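Local coordinates for 3-oxoacyl-[acyl-carrier-protein] synthase 3 (Pseudomonas aeruginosa, PDB 2X3E), which probably catalyses the condensation that starts fatty acid synthesis, joining an acetyl group from acetyl-CoA to malonyl-ACP to give 3-oxobutanoyl-ACP, at residues A[114-119]-A[180-185]; A[227-232]-A[314-319]; A[245-250]-A[306-311]. The protein carries 1 engineered substitution. All coordinates share one frame; numbering follows the deposited sequence. Where two conformers were deposited one is given.

Read from the N terminus, the chain first closes a loop of 60 residues at interaction 1, where the buried helix 114-127 meets strand 177-184. That loop is complete before interaction 2 opens on helix 215-237, whose contact with strand 315-322 closes a loop of 81 residues. Interaction 3 is nested inside it, pairing strands 246-249 and 304-311. All three reach one mixed sheet, ordered 177-184, 315-322, 304-311, 246-249. Interaction 3 pairs two of its strands, and interactions 1 and 2 pack helices on it. The principle illustrated is that of layered folds: pieces distant in sequence are tied together through a shared sheet.

Interaction 1. Residues A[114-119]-A[180-185]; sequences GFVYGL and FDLGSD
Tyr-117 and Leu-182 meet with a methyl group laid over an aromatic face. Leu-182 CD2 stands 4.1 Å from the centroid of the Tyr-117 ring and only 10° off its normal, a CH-pi contact close to the ring centre. The same methyl is also touched from the helix by Val-116, whose CG1 lies anti to its backbone N (chi1 -179°) and comes to 4.0 Å from Leu-182 CD2. One leucine branch is thus shared by two successive helix residues.

Beyond the ring, the phenol reaches the strand backbone: Tyr-117 OH donates to Gly-183 O at 2.7 Å. The acceptor oxygen lies in the plane of the phenol ring, whereas the hydroxyl stands above the carbonyl plane, 59° out of it. At the other end of the contact Phe-180 turns toward the helix, its CE1 at 4.1 Å from Leu-119 CB and its ring edge facing the backbone oxygen of Val-116, with CE1 to Val-116 O at 3.8 Å.

This helix is one of the buried central helices of the five-layered thiolase fold, which lie between the two sheets, and it begins just after the predicted active-site position, occupied here by the engineered Ala-112. Phe-115 and Leu-119 accordingly pack on Leu-136 of the other sheet, while Val-116 also touches Ile-286 of helix 285-295.

The second subunit completes the surroundings. Ala-105 N of that subunit is hydrogen-bonded to Tyr-117 OH, which therefore joins both the strand and the dimer partner, and Leu-104 of that subunit packs on both Tyr-117 and Leu-182. Ser-184 OG bonds to Ala-103 O of the second subunit, and backbone bonds join Asp-181 to Ser-318 and Gly-183 to Trp-316 of strand 315-322.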
ATOM      1  N   GLY A 114       9.350  -0.208  -4.167  1.00 13.91           N
ATOM      2  CA  GLY A 114       7.958   0.177  -4.372  1.00 13.41           C
ATOM      3  C   GLY A 114       7.477   0.172  -5.812  1.00 13.26           C
ATOM      4  O   GLY A 114       6.347  -0.218  -6.079  1.00 13.07           O
ATOM      5  N   PHE A 115       8.315   0.605  -6.744  1.00 13.19           N
ATOM      6  CA  PHE A 115       7.902   0.655  -8.150  1.00 13.45           C
ATOM      7  C   PHE A 115       7.747  -0.754  -8.754  1.00 13.74           C
ATOM      8  O   PHE A 115       6.795  -1.012  -9.511  1.00 13.27           O
ATOM      9  CB  PHE A 115       8.864   1.504  -8.973  1.00 13.67           C
ATOM     10  CG  PHE A 115       8.355   1.821 -10.353  1.00 13.58           C
ATOM     11  CD1 PHE A 115       7.362   2.769 -10.533  1.00 13.37           C
ATOM     12  CD2 PHE A 115       8.865   1.161 -11.467  1.00 14.28           C
ATOM     13  CE1 PHE A 115       6.880   3.059 -11.800  1.00 13.84           C
ATOM     14  CE2 PHE A 115       8.392   1.446 -12.735  1.00 14.11           C
ATOM     15  CZ  PHE A 115       7.400   2.401 -12.904  1.00 13.17           C
ATOM     16  N   VAL A 116       8.654  -1.666  -8.390  1.00 13.92           N
ATOM     17  CA  VAL A 116       8.560  -3.060  -8.846  1.00 13.71           C
ATOM     18  C   VAL A 116       7.327  -3.773  -8.263  1.00 13.64           C
ATOM     19  O   VAL A 116       6.573  -4.422  -9.006  1.00 13.50           O
ATOM     20  CB  VAL A 116       9.851  -3.856  -8.552  1.00 14.17           C
ATOM     21  CG1 VAL A 116       9.731  -5.292  -9.051  1.00 13.63           C
ATOM     22  CG2 VAL A 116      11.055  -3.185  -9.218  1.00 13.66           C
ATOM     23  N   TYR A 117       7.129  -3.649  -6.949  1.00 13.34           N
ATOM     24  CA  TYR A 117       5.928  -4.172  -6.282  1.00 13.31           C
ATOM     25  C   TYR A 117       4.677  -3.516  -6.834  1.00 13.13           C
ATOM     26  O   TYR A 117       3.654  -4.172  -7.010  1.00 13.02           O
ATOM     27  CB  TYR A 117       5.985  -3.944  -4.762  1.00 13.37           C
ATOM     28  CG  TYR A 117       6.565  -5.106  -3.981  1.00 14.34           C
ATOM     29  CD1 TYR A 117       7.941  -5.256  -3.812  1.00 14.87           C
ATOM     30  CD2 TYR A 117       5.730  -6.053  -3.406  1.00 14.72           C
ATOM     31  CE1 TYR A 117       8.459  -6.330  -3.094  1.00 15.46           C
ATOM     32  CE2 TYR A 117       6.235  -7.123  -2.695  1.00 15.67           C
ATOM     33  CZ  TYR A 117       7.595  -7.259  -2.537  1.00 14.85           C
ATOM     34  OH  TYR A 117       8.068  -8.327  -1.808  1.00 16.31           O
ATOM     35  N   GLY A 118       4.766  -2.210  -7.075  1.00 13.38           N
ATOM     36  CA  GLY A 118       3.687  -1.454  -7.708  1.00 13.46           C
ATOM     37  C   GLY A 118       3.280  -2.014  -9.055  1.00 13.38           C
ATOM     38  O   GLY A 118       2.091  -2.128  -9.340  1.00 13.53           O
ATOM     39  N   LEU A 119       4.258  -2.371  -9.885  1.00 13.78           N
ATOM     40  CA  LEU A 119       3.975  -2.973 -11.199  1.00 13.84           C
ATOM     41  C   LEU A 119       3.300  -4.339 -11.069  1.00 14.27           C
ATOM     42  O   LEU A 119       2.380  -4.664 -11.827  1.00 13.92           O
ATOM     43  CB  LEU A 119       5.258  -3.103 -12.018  1.00 14.19           C
ATOM     44  CG  LEU A 119       5.837  -1.807 -12.578  1.00 14.59           C
ATOM     45  CD1 LEU A 119       7.262  -2.038 -13.072  1.00 14.26           C
ATOM     46  CD2 LEU A 119       4.943  -1.270 -13.708  1.00 14.02           C
ATOM     47  N   PHE A 180       7.973 -11.837 -13.114  1.00 16.79           N
ATOM     48  CA  PHE A 180       8.328 -11.136 -11.889  1.00 16.55           C
ATOM     49  C   PHE A 180       9.169 -12.007 -10.965  1.00 16.63           C
ATOM     50  O   PHE A 180       9.067 -13.240 -10.977  1.00 17.67           O
ATOM     51  CB  PHE A 180       7.075 -10.727 -11.110  1.00 16.47           C
ATOM     52  CG  PHE A 180       6.370  -9.531 -11.653  1.00 16.44           C
ATOM     53  CD1 PHE A 180       6.648  -8.267 -11.163  1.00 17.95           C
ATOM     54  CD2 PHE A 180       5.396  -9.669 -12.623  1.00 18.75           C
ATOM     55  CE1 PHE A 180       5.969  -7.156 -11.647  1.00 17.82           C
ATOM     56  CE2 PHE A 180       4.722  -8.562 -13.114  1.00 17.95           C
ATOM     57  CZ  PHE A 180       5.010  -7.312 -12.624  1.00 17.42           C
ATOM     58  N   ASP A 181      10.013 -11.342 -10.182  1.00 15.71           N
ATOM     59  CA  ASP A 181      10.621 -11.908  -8.987  1.00 15.28           C
ATOM     60  C   ASP A 181      10.308 -10.937  -7.865  1.00 14.51           C
ATOM     61  O   ASP A 181      10.566  -9.748  -8.007  1.00 14.27           O
ATOM     62  CB  ASP A 181      12.138 -12.027  -9.128  1.00 15.38           C
ATOM     63  CG  ASP A 181      12.792 -12.568  -7.869  1.00 15.99           C
ATOM     64  OD1 ASP A 181      12.540 -13.746  -7.521  1.00 15.76           O
ATOM     65  OD2 ASP A 181      13.550 -11.822  -7.220  1.00 16.32           O
ATOM     66  N   LEU A 182       9.739 -11.429  -6.766  1.00 14.17           N
ATOM     67  CA  LEU A 182       9.369 -10.572  -5.640  1.00 13.58           C
ATOM     68  C   LEU A 182       9.629 -11.287  -4.321  1.00 14.15           C
ATOM     69  O   LEU A 182       9.256 -12.455  -4.160  1.00 14.27           O
ATOM     70  CB  LEU A 182       7.889 -10.200  -5.704  1.00 13.35           C
ATOM     71  CG  LEU A 182       7.380  -9.449  -6.936  1.00 13.44           C
ATOM     72  CD1 LEU A 182       5.871  -9.615  -7.070  1.00 14.52           C
ATOM     73  CD2 LEU A 182       7.766  -7.974  -6.866  1.00 13.36           C
ATOM     74  N   GLY A 183      10.260 -10.584  -3.383  1.00 13.89           N
ATOM     75  CA  GLY A 183      10.563 -11.155  -2.082  1.00 13.79           C
ATOM     76  C   GLY A 183      10.766 -10.130  -0.989  1.00 13.55           C
ATOM     77  O   GLY A 183      10.637  -8.911  -1.197  1.00 12.47           O
ATOM     78  N   SER A 184      11.076 -10.644   0.194  1.00 13.69           N
ATOM     79  CA  SER A 184      11.315  -9.823   1.365  1.00 13.52           C
ATOM     80  C   SER A 184      12.111 -10.612   2.394  1.00 13.99           C
ATOM     81  O   SER A 184      12.115 -11.845   2.381  1.00 13.95           O
ATOM     82  CB  SER A 184       9.986  -9.348   1.973  1.00 13.28           C
ATOM     83  OG  SER A 184       9.296 -10.402   2.630  1.00 13.34           O
ATOM     84  N   ASP A 185      12.801  -9.889   3.271  1.00 14.26           N
ATOM     85  CA  ASP A 185      13.460 -10.486   4.422  1.00 14.77           C
ATOM     86  C   ASP A 185      13.217  -9.576   5.620  1.00 14.88           C
ATOM     87  O   ASP A 185      14.008  -8.679   5.902  1.00 14.59           O
ATOM     88  CB  ASP A 185      14.965 -10.674   4.177  1.00 15.16           C
ATOM     89  CG  ASP A 185      15.674 -11.284   5.371  1.00 16.17           C
ATOM     90  OD1 ASP A 185      14.981 -11.661   6.340  1.00 15.71           O
ATOM     91  OD2 ASP A 185      16.920 -11.392   5.349  1.00 17.12           O
TER

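Interaction 2. Residues A[227-232]-A[314-319]; sequences SDSVRR and LTWGSV
Ser-229 and Ser-318 bring their hydroxyls together between helix and strand, hydrogen-bonded OG to OG at 2.7 Å. Ser-229 OG lies anti to its backbone N (chi1 -179°) and points at the strand, whereas Ser-318 OG sits beside its own backbone N. The pair is the middle of a longer polar row: Ser-229 OG also bonds to Asp-181 OD2, and Ser-318 OG to Thr-308 OG1, and each of these buried hydroxyls has two partners.

One turn further along the helix, Arg-232 and Trp-316 cross at about a right angle, with guanidinium and indole planes 75° apart. The arginine chain bends at chi3 (-68°), which sets NE; Ser-229 CA lies on one face of the guanidinium, toward its rim. Trp-316 CD1 meets the guanidinium edge, 3.7 Å from Arg-232 NH2. Both nitrogens that come close here are donors, and a water mediates: it accepts from Trp-316 NE1 at 2.9 Å in the indole plane, and weakly from Arg-232 NH2 at 3.4 Å. The charge of Arg-232 is answered more directly by a salt bridge from NH2 to Asp-181 OD2, the oxygen that also holds Ser-229.

Helix 215-237 thus packs as an outer layer of the layered thiolase fold on the sheet at strand 315-322, between strands 177-184 and 304-311, while Val-230 reaches across to Val-306 and Thr-308 of strand 304-311 and to Leu-264 of helix 254-264.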
ATOM      1  N   SER A 227      21.361  -8.266  -8.193  1.00 16.43           N
ATOM      2  CA  SER A 227      21.990  -9.148  -9.187  0.50 16.58           C
ATOM      3  C   SER A 227      21.320 -10.521  -9.236  1.00 16.41           C
ATOM      4  O   SER A 227      20.996 -11.047 -10.309  1.00 15.72           O
ATOM      5  CB  SER A 227      23.475  -9.337  -8.871  0.50 17.67           C
ATOM      6  OG  SER A 227      24.151  -8.096  -8.842  0.50 19.27           O
ATOM      7  N   ASP A 228      21.119 -11.114  -8.061  1.00 16.69           N
ATOM      8  CA  ASP A 228      20.490 -12.441  -7.984  1.00 17.06           C
ATOM      9  C   ASP A 228      19.031 -12.394  -8.451  1.00 16.18           C
ATOM     10  O   ASP A 228      18.562 -13.313  -9.125  1.00 16.01           O
ATOM     11  CB  ASP A 228      20.559 -13.002  -6.555  1.00 17.91           C
ATOM     12  CG  ASP A 228      21.987 -13.298  -6.092  1.00 19.74           C
ATOM     13  OD1 ASP A 228      22.866 -13.589  -6.935  1.00 19.40           O
ATOM     14  OD2 ASP A 228      22.233 -13.259  -4.862  1.00 19.65           O
ATOM     15  N   SER A 229      18.319 -11.321  -8.100  1.00 15.58           N
ATOM     16  CA  SER A 229      16.917 -11.156  -8.506  1.00 15.30           C
ATOM     17  C   SER A 229      16.802 -11.044 -10.027  1.00 15.08           C
ATOM     18  O   SER A 229      15.930 -11.676 -10.644  1.00 15.35           O
ATOM     19  CB  SER A 229      16.283  -9.938  -7.820  1.00 15.23           C
ATOM     20  OG  SER A 229      14.922  -9.792  -8.207  1.00 15.24           O
ATOM     21  N   VAL A 230      17.699 -10.263 -10.631  1.00 15.02           N
ATOM     22  CA  VAL A 230      17.768 -10.160 -12.088  1.00 14.88           C
ATOM     23  C   VAL A 230      17.997 -11.547 -12.682  1.00 15.41           C
ATOM     24  O   VAL A 230      17.284 -11.957 -13.592  1.00 15.27           O
ATOM     25  CB  VAL A 230      18.880  -9.187 -12.561  1.00 14.79           C
ATOM     26  CG1 VAL A 230      19.013  -9.220 -14.087  1.00 14.93           C
ATOM     27  CG2 VAL A 230      18.586  -7.769 -12.086  1.00 14.85           C
ATOM     28  N   ARG A 231      18.979 -12.278 -12.153  1.00 16.46           N
ATOM     29  CA  ARG A 231      19.280 -13.613 -12.680  1.00 17.13           C
ATOM     30  C   ARG A 231      18.061 -14.530 -12.656  1.00 17.19           C
ATOM     31  O   ARG A 231      17.825 -15.264 -13.609  1.00 17.14           O
ATOM     32  CB  ARG A 231      20.423 -14.291 -11.918  1.00 18.26           C
ATOM     33  CG  ARG A 231      20.709 -15.723 -12.391  1.00 19.44           C
ATOM     34  CD  ARG A 231      21.078 -15.773 -13.875  1.00 20.31           C
ATOM     35  NE  ARG A 231      22.395 -15.185 -14.102  1.00 21.87           N
ATOM     36  CZ  ARG A 231      22.937 -14.934 -15.292  1.00 22.57           C
ATOM     37  NH1 ARG A 231      22.276 -15.188 -16.413  1.00 23.95           N
ATOM     38  NH2 ARG A 231      24.157 -14.409 -15.354  1.00 22.81           N
ATOM     39  N   ARG A 232      17.294 -14.489 -11.572  1.00 17.06           N
ATOM     40  CA  ARG A 232      16.088 -15.316 -11.469  1.00 17.64           C
ATOM     41  C   ARG A 232      15.061 -14.991 -12.549  1.00 17.50           C
ATOM     42  O   ARG A 232      14.477 -15.895 -13.156  1.00 17.59           O
ATOM     43  CB  ARG A 232      15.474 -15.191 -10.074  1.00 17.79           C
ATOM     44  CG  ARG A 232      16.358 -15.824  -9.011  1.00 18.74           C
ATOM     45  CD  ARG A 232      15.641 -16.032  -7.716  1.00 19.83           C
ATOM     46  NE  ARG A 232      15.304 -14.783  -7.035  1.00 19.63           N
ATOM     47  CZ  ARG A 232      16.141 -14.063  -6.283  1.00 19.99           C
ATOM     48  NH1 ARG A 232      17.410 -14.432  -6.106  1.00 20.03           N
ATOM     49  NH2 ARG A 232      15.702 -12.953  -5.704  1.00 19.30           N
ATOM     50  N   LEU A 314      13.440  -6.010   4.826  1.00 13.80           N
ATOM     51  CA  LEU A 314      13.984  -5.728   3.501  1.00 13.65           C
ATOM     52  C   LEU A 314      13.039  -6.233   2.415  1.00 13.40           C
ATOM     53  O   LEU A 314      12.246  -7.149   2.651  1.00 14.17           O
ATOM     54  CB  LEU A 314      15.345  -6.418   3.326  1.00 13.76           C
ATOM     55  CG  LEU A 314      16.444  -6.017   4.314  1.00 14.24           C
ATOM     56  CD1 LEU A 314      17.727  -6.818   4.071  1.00 13.53           C
ATOM     57  CD2 LEU A 314      16.719  -4.528   4.235  1.00 14.47           C
ATOM     58  N   THR A 315      13.145  -5.630   1.236  1.00 13.14           N
ATOM     59  CA  THR A 315      12.381  -6.018   0.053  1.00 12.82           C
ATOM     60  C   THR A 315      13.289  -6.060  -1.166  1.00 12.63           C
ATOM     61  O   THR A 315      14.323  -5.398  -1.205  1.00 12.41           O
ATOM     62  CB  THR A 315      11.257  -5.004  -0.260  1.00 12.70           C
ATOM     63  OG1 THR A 315      11.796  -3.670  -0.284  1.00 12.84           O
ATOM     64  CG2 THR A 315      10.143  -5.101   0.766  1.00 12.83           C
ATOM     65  N   TRP A 316      12.885  -6.839  -2.165  1.00 12.97           N
ATOM     66  CA  TRP A 316      13.553  -6.845  -3.456  1.00 12.85           C
ATOM     67  C   TRP A 316      12.603  -7.375  -4.512  1.00 12.90           C
ATOM     68  O   TRP A 316      11.566  -7.984  -4.199  1.00 12.95           O
ATOM     69  CB  TRP A 316      14.802  -7.729  -3.419  1.00 13.36           C
ATOM     70  CG  TRP A 316      14.478  -9.162  -3.147  1.00 13.50           C
ATOM     71  CD1 TRP A 316      14.031 -10.086  -4.040  1.00 13.90           C
ATOM     72  CD2 TRP A 316      14.537  -9.820  -1.878  1.00 14.91           C
ATOM     73  NE1 TRP A 316      13.807 -11.290  -3.405  1.00 15.61           N
ATOM     74  CE2 TRP A 316      14.114 -11.151  -2.076  1.00 15.50           C
ATOM     75  CE3 TRP A 316      14.906  -9.411  -0.592  1.00 15.40           C
ATOM     76  CZ2 TRP A 316      14.060 -12.082  -1.033  1.00 17.00           C
ATOM     77  CZ3 TRP A 316      14.847 -10.337   0.444  1.00 16.01           C
ATOM     78  CH2 TRP A 316      14.433 -11.653   0.217  1.00 16.57           C
ATOM     79  N   GLY A 317      12.972  -7.164  -5.765  1.00 13.03           N
ATOM     80  CA  GLY A 317      12.248  -7.767  -6.873  1.00 13.19           C
ATOM     81  C   GLY A 317      12.702  -7.260  -8.220  1.00 13.15           C
ATOM     82  O   GLY A 317      13.391  -6.240  -8.311  1.00 13.34           O
ATOM     83  N   SER A 318      12.328  -7.990  -9.263  1.00 13.29           N
ATOM     84  CA  SER A 318      12.612  -7.570 -10.624  1.00 13.27           C
ATOM     85  C   SER A 318      11.446  -7.927 -11.541  1.00 13.30           C
ATOM     86  O   SER A 318      10.622  -8.784 -11.215  1.00 13.78           O
ATOM     87  CB  SER A 318      13.889  -8.236 -11.143  1.00 13.63           C
ATOM     88  OG  SER A 318      14.963  -8.058 -10.240  1.00 14.47           O
ATOM     89  N   VAL A 319      11.396  -7.241 -12.680  1.00 13.30           N
ATOM     90  CA  VAL A 319      10.384  -7.461 -13.716  0.50 13.56           C
ATOM     91  C   VAL A 319      11.060  -7.408 -15.077  1.00 13.73           C
ATOM     92  O   VAL A 319      11.878  -6.518 -15.316  1.00 13.74           O
ATOM     93  CB  VAL A 319       9.313  -6.357 -13.703  0.50 13.65           C
ATOM     94  CG1 VAL A 319       8.132  -6.751 -14.593  0.50 13.62           C
ATOM     95  CG2 VAL A 319       8.850  -6.065 -12.286  0.50 14.12           C
TER
HETATM   96  O   HOH W   1      12.603 -13.636  -4.571  1.00  9.45           O

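Interaction 3. Residues A[245-250]-A[306-311]; sequences HHLVPH and VLTGFG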
ATOM      1  N   HIS A 245      19.265  -5.699 -23.165  1.00 20.99           N
ATOM      2  CA  HIS A 245      19.653  -4.411 -23.732  1.00 21.33           C
ATOM      3  C   HIS A 245      19.718  -3.346 -22.642  1.00 19.97           C
ATOM      4  O   HIS A 245      20.593  -2.481 -22.671  1.00 19.67           O
ATOM      5  CB  HIS A 245      18.663  -3.959 -24.812  1.00 22.24           C
ATOM      6  CG  HIS A 245      18.734  -4.758 -26.076  1.00 24.30           C
ATOM      7  ND1 HIS A 245      17.943  -5.863 -26.303  1.00 25.27           N
ATOM      8  CD2 HIS A 245      19.491  -4.601 -27.188  1.00 27.44           C
ATOM      9  CE1 HIS A 245      18.214  -6.360 -27.497  1.00 27.29           C
ATOM     10  NE2 HIS A 245      19.151  -5.612 -28.056  1.00 28.35           N
ATOM     11  N   HIS A 246      18.775  -3.410 -21.702  1.00 18.18           N
ATOM     12  CA  HIS A 246      18.605  -2.370 -20.684  1.00 17.48           C
ATOM     13  C   HIS A 246      18.357  -2.944 -19.298  1.00 16.31           C
ATOM     14  O   HIS A 246      17.406  -3.693 -19.081  1.00 16.40           O
ATOM     15  CB  HIS A 246      17.432  -1.455 -21.044  1.00 17.58           C
ATOM     16  CG  HIS A 246      17.457  -0.975 -22.459  1.00 18.08           C
ATOM     17  ND1 HIS A 246      18.441  -0.141 -22.941  1.00 18.46           N
ATOM     18  CD2 HIS A 246      16.613  -1.204 -23.492  1.00 18.69           C
ATOM     19  CE1 HIS A 246      18.213   0.109 -24.218  1.00 19.99           C
ATOM     20  NE2 HIS A 246      17.108  -0.521 -24.576  1.00 19.20           N
ATOM     21  N   LEU A 247      19.224  -2.582 -18.361  1.00 16.00           N
ATOM     22  CA  LEU A 247      19.021  -2.871 -16.954  1.00 15.05           C
ATOM     23  C   LEU A 247      18.758  -1.546 -16.244  1.00 14.82           C
ATOM     24  O   LEU A 247      19.591  -0.632 -16.302  1.00 15.57           O
ATOM     25  CB  LEU A 247      20.253  -3.541 -16.357  1.00 15.24           C
ATOM     26  CG  LEU A 247      20.135  -3.970 -14.889  1.00 14.93           C
ATOM     27  CD1 LEU A 247      18.970  -4.925 -14.677  1.00 14.43           C
ATOM     28  CD2 LEU A 247      21.456  -4.599 -14.432  1.00 15.82           C
ATOM     29  N   VAL A 248      17.602  -1.443 -15.600  1.00 14.34           N
ATOM     30  CA  VAL A 248      17.201  -0.225 -14.900  1.00 14.46           C
ATOM     31  C   VAL A 248      17.010  -0.543 -13.417  1.00 14.35           C
ATOM     32  O   VAL A 248      15.924  -0.924 -12.984  1.00 14.39           O
ATOM     33  CB  VAL A 248      15.907   0.381 -15.468  1.00 14.30           C
ATOM     34  CG1 VAL A 248      15.713   1.782 -14.909  1.00 13.87           C
ATOM     35  CG2 VAL A 248      15.956   0.422 -16.980  1.00 15.06           C
ATOM     36  N   PRO A 249      18.086  -0.424 -12.636  1.00 15.10           N
ATOM     37  CA  PRO A 249      18.010  -0.699 -11.212  1.00 15.07           C
ATOM     38  C   PRO A 249      17.547   0.504 -10.389  1.00 15.32           C
ATOM     39  O   PRO A 249      17.648   1.658 -10.827  1.00 15.39           O
ATOM     40  CB  PRO A 249      19.454  -1.045 -10.861  1.00 15.73           C
ATOM     41  CG  PRO A 249      20.247  -0.293 -11.819  1.00 17.04           C
ATOM     42  CD  PRO A 249      19.478  -0.250 -13.084  1.00 15.68           C
ATOM     43  N   HIS A 250      17.053   0.224  -9.192  1.00 15.16           N
ATOM     44  CA  HIS A 250      16.908   1.253  -8.188  1.00 15.30           C
ATOM     45  C   HIS A 250      18.266   1.929  -8.032  1.00 15.97           C
ATOM     46  O   HIS A 250      19.293   1.260  -7.871  1.00 16.84           O
ATOM     47  CB  HIS A 250      16.437   0.645  -6.858  1.00 15.49           C
ATOM     48  CG  HIS A 250      16.687   1.521  -5.671  1.00 14.99           C
ATOM     49  ND1 HIS A 250      16.280   2.837  -5.624  1.00 14.71           N
ATOM     50  CD2 HIS A 250      17.303   1.273  -4.490  1.00 14.35           C
ATOM     51  CE1 HIS A 250      16.642   3.363  -4.467  1.00 15.37           C
ATOM     52  NE2 HIS A 250      17.261   2.435  -3.759  1.00 14.00           N
ATOM     53  N   VAL A 306      15.103  -5.300 -17.994  1.00 13.80           N
ATOM     54  CA  VAL A 306      14.762  -5.692 -16.634  1.00 13.28           C
ATOM     55  C   VAL A 306      14.838  -4.476 -15.709  1.00 13.47           C
ATOM     56  O   VAL A 306      15.803  -3.697 -15.750  1.00 13.70           O
ATOM     57  CB  VAL A 306      15.680  -6.814 -16.117  1.00 13.83           C
ATOM     58  CG1 VAL A 306      15.442  -7.087 -14.624  1.00 12.48           C
ATOM     59  CG2 VAL A 306      15.450  -8.082 -16.933  1.00 13.36           C
ATOM     60  N   LEU A 307      13.790  -4.311 -14.911  1.00 13.16           N
ATOM     61  CA  LEU A 307      13.752  -3.327 -13.851  1.00 13.76           C
ATOM     62  C   LEU A 307      13.980  -4.098 -12.564  1.00 13.85           C
ATOM     63  O   LEU A 307      13.414  -5.171 -12.378  1.00 14.42           O
ATOM     64  CB  LEU A 307      12.394  -2.623 -13.800  1.00 13.90           C
ATOM     65  CG  LEU A 307      11.807  -2.151 -15.128  1.00 14.39           C
ATOM     66  CD1 LEU A 307      10.441  -1.489 -14.906  1.00 14.96           C
ATOM     67  CD2 LEU A 307      12.752  -1.198 -15.836  1.00 14.40           C
ATOM     68  N   THR A 308      14.796  -3.559 -11.673  1.00 14.29           N
ATOM     69  CA  THR A 308      15.102  -4.265 -10.438  1.00 14.23           C
ATOM     70  C   THR A 308      15.272  -3.315  -9.253  1.00 14.06           C
ATOM     71  O   THR A 308      15.807  -2.212  -9.393  1.00 14.34           O
ATOM     72  CB  THR A 308      16.348  -5.160 -10.617  1.00 14.52           C
ATOM     73  OG1 THR A 308      16.542  -5.965  -9.443  1.00 14.69           O
ATOM     74  CG2 THR A 308      17.586  -4.325 -10.888  1.00 14.91           C
ATOM     75  N   GLY A 309      14.796  -3.757  -8.089  1.00 13.81           N
ATOM     76  CA  GLY A 309      14.885  -2.975  -6.867  1.00 13.44           C
ATOM     77  C   GLY A 309      15.278  -3.795  -5.654  1.00 13.34           C
ATOM     78  O   GLY A 309      15.076  -5.004  -5.615  1.00 13.04           O
ATOM     79  N   PHE A 310      15.864  -3.118  -4.670  1.00 14.01           N
ATOM     80  CA  PHE A 310      16.127  -3.679  -3.342  1.00 13.86           C
ATOM     81  C   PHE A 310      16.017  -2.516  -2.359  1.00 14.10           C
ATOM     82  O   PHE A 310      16.455  -1.414  -2.667  1.00 14.54           O
ATOM     83  CB  PHE A 310      17.525  -4.315  -3.261  1.00 14.68           C
ATOM     84  CG  PHE A 310      18.034  -4.478  -1.850  1.00 16.06           C
ATOM     85  CD1 PHE A 310      17.700  -5.595  -1.100  1.00 17.82           C
ATOM     86  CD2 PHE A 310      18.821  -3.496  -1.267  1.00 16.92           C
ATOM     87  CE1 PHE A 310      18.153  -5.740   0.208  1.00 17.96           C
ATOM     88  CE2 PHE A 310      19.281  -3.632   0.036  1.00 18.21           C
ATOM     89  CZ  PHE A 310      18.941  -4.762   0.776  1.00 18.64           C
ATOM     90  N   GLY A 311      15.436  -2.746  -1.188  1.00 13.91           N
ATOM     91  CA  GLY A 311      15.326  -1.677  -0.199  1.00 14.64           C
ATOM     92  C   GLY A 311      14.794  -2.104   1.150  1.00 14.49           C
ATOM     93  O   GLY A 311      14.798  -3.291   1.492  1.00 14.10           O
TER
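His-250 has CG anti to its backbone N (chi1 161°); the ring lies toward strand 306-311, with CD2 3.4 Å from Phe-310 O. Leu-247 CG is likewise anti to N (chi1 -177°), and its CD1 rests 4.1 Å from Val-306 CB. On the opposite face of the sheet Leu-307 lies side by side with Val-248, its CD2 only 3.5 Å from Val-248 CB.

Between these faces runs a parallel ladder. Val-306 N bonds to His-246 O, and Val-248 N to Val-306 O. The third bond, from Thr-308 N to Val-248 O at 3.2 Å, is the oblique one, its donor standing 39° out of the carbonyl plane. The ladder closes with His-250 N bonded to Thr-308 O at 2.7 Å. Pro-249, which has no N-H, falls at a position whose nitrogen this ladder does not use, and its CB packs 3.8 Å from Thr-308 CG2.

The ladder delivers His-250, a predicted active-site residue, beside Asn-280 and the engineered Ala-112, consistent with the Cys-His-Asn triad of FabH enzymes; Ser-285 OG is hydrogen-bonded to His-250 ND1. Strand 304-311 separates strand 246-249 from 315-322, and Leu-247 also bonds through its backbone to Arg-270 and Val-272. Helix 285-295 covers Val-248 and Leu-307, while helices 215-237 and 254-264 pack on the face of Leu-247, Pro-249 and Thr-308.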